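Local coordinates for CalS10 (Micromonospora echinospora, PDB 6UK5), which binds S-adenosylmethionine and probably transfers its methyl group to an amino pentose during calicheamicin biosynthesis, at residues P77-L82 and P97-H102; R177-V182 and E196-G201. One frame throughout, in Å; residues are numbered along the deposited sequence.

Contact 1: residues P77-L82 and P97-H102; sequences PHVEGL and PGVRLH
The H102 side chain lies across G81 and ends on the carboxylate of E80. Its CB is 3.7 Å from L82 CD2 and also close to G81 O. CG sits beside the backbone N of H102 (chi1 -52°), and the ring beyond it reaches toward E80. H102 CD2 comes to 3.3 Å from G81 O, which meets the ring at its edge. At the tip, H102 NE2 donates to E80 OE1 over 2.6 Å. The carboxylate is turned 26° from the ring plane and receives the bond nearly in line with its C-O bond. An alanine here would probably leave E80 OE1 without this donor and open a gap beside G81 O where the ring had been. The backbones pair in parallel: H102 N donates to G81 O (2.9 Å), while G81 N to R100 O (3.3 Å) is weak. Further back the two segments diverge, and a water joins V79 O to R100 N. V99 CG1 touches V79 O there. This is the beta-alpha-beta unit at one edge of the Rossmann-like sheet. Helix 86-95 makes the crossover and packs on L101. Strand 57-61 borders strand 78-83 on its other side, and L82 comes close to the bound S-adenosylmethionine.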
loop_
_atom_site.group_PDB
_atom_site.type_symbol
_atom_site.label_atom_id
_atom_site.label_comp_id
_atom_site.label_asym_id
_atom_site.label_seq_id
_atom_site.Cartn_x
_atom_site.Cartn_y
_atom_site.Cartn_z
ATOM N N PRO A 77 -17.876 20.486 -29.404
ATOM C CA PRO A 77 -16.898 21.371 -30.054
ATOM C C PRO A 77 -16.091 22.214 -29.079
ATOM O O PRO A 77 -14.858 22.164 -29.089
ATOM C CB PRO A 77 -17.771 22.258 -30.953
ATOM C CG PRO A 77 -18.999 21.462 -31.198
ATOM C CD PRO A 77 -19.234 20.673 -29.947
ATOM N N HIS A 78 -16.770 22.983 -28.233
ATOM C CA HIS A 78 -16.119 23.866 -27.274
ATOM C C HIS A 78 -16.384 23.361 -25.865
ATOM O O HIS A 78 -17.524 23.043 -25.510
ATOM C CB HIS A 78 -16.591 25.313 -27.426
ATOM C CG HIS A 78 -15.842 26.281 -26.562
ATOM N ND1 HIS A 78 -16.379 27.482 -26.150
ATOM C CD2 HIS A 78 -14.621 26.197 -25.983
ATOM C CE1 HIS A 78 -15.504 28.114 -25.389
ATOM N NE2 HIS A 78 -14.432 27.354 -25.266
ATOM N N VAL A 79 -15.324 23.296 -25.071
ATOM C CA VAL A 79 -15.372 22.775 -23.714
ATOM C C VAL A 79 -14.494 23.656 -22.839
ATOM O O VAL A 79 -13.447 24.140 -23.284
ATOM C CB VAL A 79 -14.904 21.303 -23.708
ATOM C CG1 VAL A 79 -14.466 20.877 -22.342
ATOM C CG2 VAL A 79 -16.010 20.389 -24.231
ATOM N N GLU A 80 -14.919 23.869 -21.594
ATOM C CA GLU A 80 -14.162 24.684 -20.656
ATOM C C GLU A 80 -14.225 24.054 -19.271
ATOM O O GLU A 80 -15.003 23.131 -19.015
ATOM C CB GLU A 80 -14.678 26.129 -20.594
ATOM C CG GLU A 80 -14.596 26.896 -21.902
ATOM C CD GLU A 80 -14.780 28.390 -21.710
ATOM O OE1 GLU A 80 -14.507 28.887 -20.594
ATOM O OE2 GLU A 80 -15.199 29.066 -22.673
ATOM N N GLY A 81 -13.395 24.577 -18.369
ATOM C CA GLY A 81 -13.321 24.055 -17.023
ATOM C C GLY A 81 -13.243 25.171 -16.002
ATOM O O GLY A 81 -12.816 26.290 -16.295
ATOM N N LEU A 82 -13.670 24.840 -14.787
ATOM C CA LEU A 82 -13.646 25.759 -13.657
ATOM C C LEU A 82 -13.230 24.959 -12.432
ATOM O O LEU A 82 -13.824 23.917 -12.138
ATOM C CB LEU A 82 -15.021 26.414 -13.467
ATOM C CG LEU A 82 -15.231 27.599 -12.517
ATOM C CD1 LEU A 82 -15.052 27.189 -11.067
ATOM C CD2 LEU A 82 -14.316 28.767 -12.863
ATOM N N PRO A 97 -4.177 20.604 -23.329
ATOM C CA PRO A 97 -3.430 21.779 -23.804
ATOM C C PRO A 97 -4.297 22.942 -24.269
ATOM O O PRO A 97 -4.200 24.045 -23.718
ATOM C CB PRO A 97 -2.584 21.219 -24.964
ATOM C CG PRO A 97 -2.999 19.774 -25.139
ATOM C CD PRO A 97 -3.617 19.347 -23.852
ATOM N N GLY A 98 -5.143 22.716 -25.272
ATOM C CA GLY A 98 -5.851 23.807 -25.919
ATOM C C GLY A 98 -7.231 24.130 -25.385
ATOM O O GLY A 98 -8.104 24.558 -26.147
ATOM N N VAL A 99 -7.449 23.943 -24.087
ATOM C CA VAL A 99 -8.772 24.053 -23.480
ATOM C C VAL A 99 -8.727 25.205 -22.489
ATOM O O VAL A 99 -7.898 25.204 -21.571
ATOM C CB VAL A 99 -9.193 22.746 -22.791
ATOM C CG1 VAL A 99 -10.603 22.865 -22.224
ATOM C CG2 VAL A 99 -9.087 21.587 -23.764
ATOM N N ARG A 100 -9.615 26.181 -22.667
ATOM C CA ARG A 100 -9.690 27.297 -21.731
ATOM C C ARG A 100 -10.146 26.776 -20.375
ATOM O O ARG A 100 -11.276 26.299 -20.228
ATOM C CB ARG A 100 -10.637 28.379 -22.245
ATOM C CG ARG A 100 -10.633 29.638 -21.375
ATOM C CD ARG A 100 -9.282 30.355 -21.415
ATOM N NE ARG A 100 -9.213 31.477 -20.478
ATOM C CZ ARG A 100 -8.484 31.486 -19.360
ATOM N NH1 ARG A 100 -7.742 30.438 -19.021
ATOM N NH2 ARG A 100 -8.490 32.555 -18.577
ATOM N N LEU A 101 -9.261 26.866 -19.389
ATOM C CA LEU A 101 -9.538 26.474 -18.016
ATOM C C LEU A 101 -9.443 27.708 -17.133
ATOM O O LEU A 101 -8.562 28.552 -17.325
ATOM C CB LEU A 101 -8.555 25.402 -17.541
ATOM C CG LEU A 101 -8.533 24.115 -18.367
ATOM C CD1 LEU A 101 -7.622 23.077 -17.738
ATOM C CD2 LEU A 101 -9.933 23.541 -18.521
ATOM N N HIS A 102 -10.344 27.801 -16.162
ATOM C CA HIS A 102 -10.446 28.965 -15.298
ATOM C C HIS A 102 -10.246 28.569 -13.846
ATOM O O HIS A 102 -10.791 27.562 -13.385
ATOM C CB HIS A 102 -11.810 29.645 -15.455
ATOM C CG HIS A 102 -12.174 29.945 -16.874
ATOM N ND1 HIS A 102 -11.958 31.176 -17.454
ATOM C CD2 HIS A 102 -12.736 29.171 -17.832
ATOM C CE1 HIS A 102 -12.372 31.147 -18.708
ATOM N NE2 HIS A 102 -12.851 29.942 -18.962
HETATM O O HOH W 1 -11.707 25.846 -23.913
#

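Contact 2: residues R177-V182 and E196-G201; sequences RTVARV and ERWLVG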
loop_
_atom_site.group_PDB
_atom_site.type_symbol
_atom_site.label_atom_id
_atom_site.label_comp_id
_atom_site.label_asym_id
_atom_site.label_seq_id
_atom_site.Cartn_x
_atom_site.Cartn_y
_atom_site.Cartn_z
ATOM N N ARG A 177 7.135 3.721 -9.445
ATOM C CA ARG A 177 6.597 4.188 -8.173
ATOM C C ARG A 177 5.548 3.198 -7.686
ATOM O O ARG A 177 4.871 2.548 -8.486
ATOM C CB ARG A 177 6.016 5.600 -8.265
ATOM C CG ARG A 177 4.805 5.737 -9.146
ATOM C CD ARG A 177 4.118 7.051 -8.865
ATOM N NE ARG A 177 2.787 7.110 -9.449
ATOM C CZ ARG A 177 1.952 8.128 -9.284
ATOM N NH1 ARG A 177 2.313 9.173 -8.554
ATOM N NH2 ARG A 177 0.756 8.100 -9.850
ATOM N N THR A 178 5.415 3.102 -6.366
ATOM C CA THR A 178 4.313 2.399 -5.721
ATOM C C THR A 178 3.563 3.369 -4.822
ATOM O O THR A 178 4.176 4.187 -4.127
ATOM C CB THR A 178 4.812 1.218 -4.899
ATOM O OG1 THR A 178 4.859 1.585 -3.517
ATOM C CG2 THR A 178 6.190 0.854 -5.352
ATOM N N VAL A 179 2.238 3.275 -4.838
ATOM C CA VAL A 179 1.375 4.202 -4.122
ATOM C C VAL A 179 0.472 3.394 -3.202
ATOM O O VAL A 179 -0.308 2.554 -3.668
ATOM C CB VAL A 179 0.553 5.058 -5.098
ATOM C CG1 VAL A 179 -0.325 6.041 -4.347
ATOM C CG2 VAL A 179 1.487 5.767 -6.074
ATOM N N ALA A 180 0.586 3.644 -1.902
ATOM C CA ALA A 180 -0.275 3.051 -0.891
ATOM C C ALA A 180 -1.176 4.122 -0.293
ATOM O O ALA A 180 -0.781 5.284 -0.158
ATOM C CB ALA A 180 0.543 2.388 0.220
ATOM N N ARG A 181 -2.395 3.725 0.059
ATOM C CA ARG A 181 -3.340 4.648 0.666
ATOM C C ARG A 181 -4.172 3.914 1.702
ATOM O O ARG A 181 -4.681 2.822 1.432
ATOM C CB ARG A 181 -4.276 5.283 -0.365
ATOM C CG ARG A 181 -5.002 6.502 0.187
ATOM C CD ARG A 181 -6.249 6.823 -0.601
ATOM N NE ARG A 181 -7.276 5.808 -0.394
ATOM C CZ ARG A 181 -8.443 5.781 -1.026
ATOM N NH1 ARG A 181 -8.731 6.708 -1.932
ATOM N NH2 ARG A 181 -9.317 4.817 -0.763
ATOM N N VAL A 182 -4.306 4.517 2.879
ATOM C CA VAL A 182 -5.241 4.067 3.901
ATOM C C VAL A 182 -6.177 5.232 4.174
ATOM O O VAL A 182 -5.721 6.353 4.425
ATOM C CB VAL A 182 -4.524 3.636 5.193
ATOM C CG1 VAL A 182 -5.544 3.238 6.258
ATOM C CG2 VAL A 182 -3.544 2.513 4.917
ATOM N N GLU A 196 -7.425 10.781 4.698
ATOM C CA GLU A 196 -6.620 9.973 3.791
ATOM C C GLU A 196 -5.150 10.097 4.169
ATOM O O GLU A 196 -4.680 11.185 4.515
ATOM C CB GLU A 196 -6.795 10.393 2.333
ATOM C CG GLU A 196 -7.967 9.741 1.635
ATOM C CD GLU A 196 -8.206 10.317 0.255
ATOM O OE1 GLU A 196 -7.814 11.478 0.017
ATOM O OE2 GLU A 196 -8.780 9.607 -0.597
ATOM N N ARG A 197 -4.426 8.984 4.095
ATOM C CA ARG A 197 -2.993 8.976 4.370
ATOM C C ARG A 197 -2.300 8.125 3.320
ATOM O O ARG A 197 -2.597 6.936 3.178
ATOM C CB ARG A 197 -2.710 8.469 5.782
ATOM C CG ARG A 197 -3.080 9.509 6.819
ATOM C CD ARG A 197 -2.884 9.021 8.229
ATOM N NE ARG A 197 -1.641 9.552 8.778
ATOM C CZ ARG A 197 -1.341 9.587 10.070
ATOM N NH1 ARG A 197 -2.205 9.133 10.968
ATOM N NH2 ARG A 197 -0.177 10.090 10.463
ATOM N N TRP A 198 -1.375 8.748 2.595
ATOM C CA TRP A 198 -0.727 8.157 1.437
ATOM C C TRP A 198 0.732 7.832 1.726
ATOM O O TRP A 198 1.386 8.487 2.542
ATOM C CB TRP A 198 -0.791 9.121 0.249
ATOM C CG TRP A 198 -2.179 9.483 -0.177
ATOM C CD1 TRP A 198 -3.024 10.351 0.452
ATOM C CD2 TRP A 198 -2.878 9.010 -1.334
ATOM N NE1 TRP A 198 -4.208 10.442 -0.237
ATOM C CE2 TRP A 198 -4.144 9.629 -1.337
ATOM C CE3 TRP A 198 -2.558 8.122 -2.363
ATOM C CZ2 TRP A 198 -5.091 9.386 -2.331
ATOM C CZ3 TRP A 198 -3.500 7.882 -3.347
ATOM C CH2 TRP A 198 -4.750 8.512 -3.324
ATOM N N LEU A 199 1.232 6.803 1.044
ATOM C CA LEU A 199 2.659 6.511 0.979
ATOM C C LEU A 199 3.052 6.353 -0.481
ATOM O O LEU A 199 2.484 5.512 -1.187
ATOM C CB LEU A 199 3.013 5.241 1.755
ATOM C CG LEU A 199 3.046 5.303 3.280
ATOM C CD1 LEU A 199 3.272 3.905 3.835
ATOM C CD2 LEU A 199 4.131 6.246 3.771
ATOM N N VAL A 200 4.005 7.159 -0.938
ATOM C CA VAL A 200 4.546 7.051 -2.288
ATOM C C VAL A 200 6.033 6.743 -2.188
ATOM O O VAL A 200 6.806 7.542 -1.643
ATOM C CB VAL A 200 4.302 8.315 -3.123
ATOM C CG1 VAL A 200 4.899 8.142 -4.512
ATOM C CG2 VAL A 200 2.814 8.586 -3.233
ATOM N N GLY A 201 6.428 5.585 -2.709
ATOM C CA GLY A 201 7.824 5.199 -2.812
ATOM C C GLY A 201 8.216 5.130 -4.279
ATOM O O GLY A 201 7.502 4.543 -5.093
#
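R181 lays its aliphatic chain over one face of the W198 indole. The two side chains run side by side and point the same way. CG stands over the centre of the ring system. R181 CD lies 3.6 Å from the centroid of the W198 six-membered ring, a CH-pi contact. R181 CG is anti to the backbone N (chi1 -165°), which puts that carbon over the indole. The guanidinium is turned 84° from the indole plane, so it does not stack on it. R181 NH1 is 3.2 Å from E196 OE2. That salt bridge is one of charge alone, because the oxygen lies well out of the guanidinium plane. R181 NH2 has a separate salt bridge to D170. V179 CG1 meets the edge of the indole at W198 CE3 (3.6 Å), and F209 stacks on W198. Beneath these side chains is an antiparallel ladder that sets their register. A180 with L199 is a hydrogen-bonded pair: A180 N to L199 O and L199 N to A180 O are both 2.8 Å. R181 with W198 and V179 with V200 are non-hydrogen-bonded pairs. The two strands form a beta hairpin, flanked by strand 165-174 on one side and strand 206-216 on the other. Helix 20-32 touches W198 through V25 and E196 through H22 and Y30. From the face of T178, A180 and V182, side chains pack against the second subunit.

Contact 1 closes before contact 2 opens along the chain. Their centres are 31 Å apart and their nearest atoms about 18 Å, so they do not touch. They belong to different sheets. Contact 1 joins strands 78-83 and 101-103 at an edge of the mixed, mostly parallel sheet of the methyltransferase domain. Contact 2 lies within the largely antiparallel sheet that strands 165-174 to 206-216 build with the short strand 14-16. Bound S-adenosylmethionine is about 4 Å from the L82 side chain, but about 9 Å from that of E196. The first contact thus belongs to the cofactor-binding core, and the second to a sheet that also takes part in pairing the two subunits.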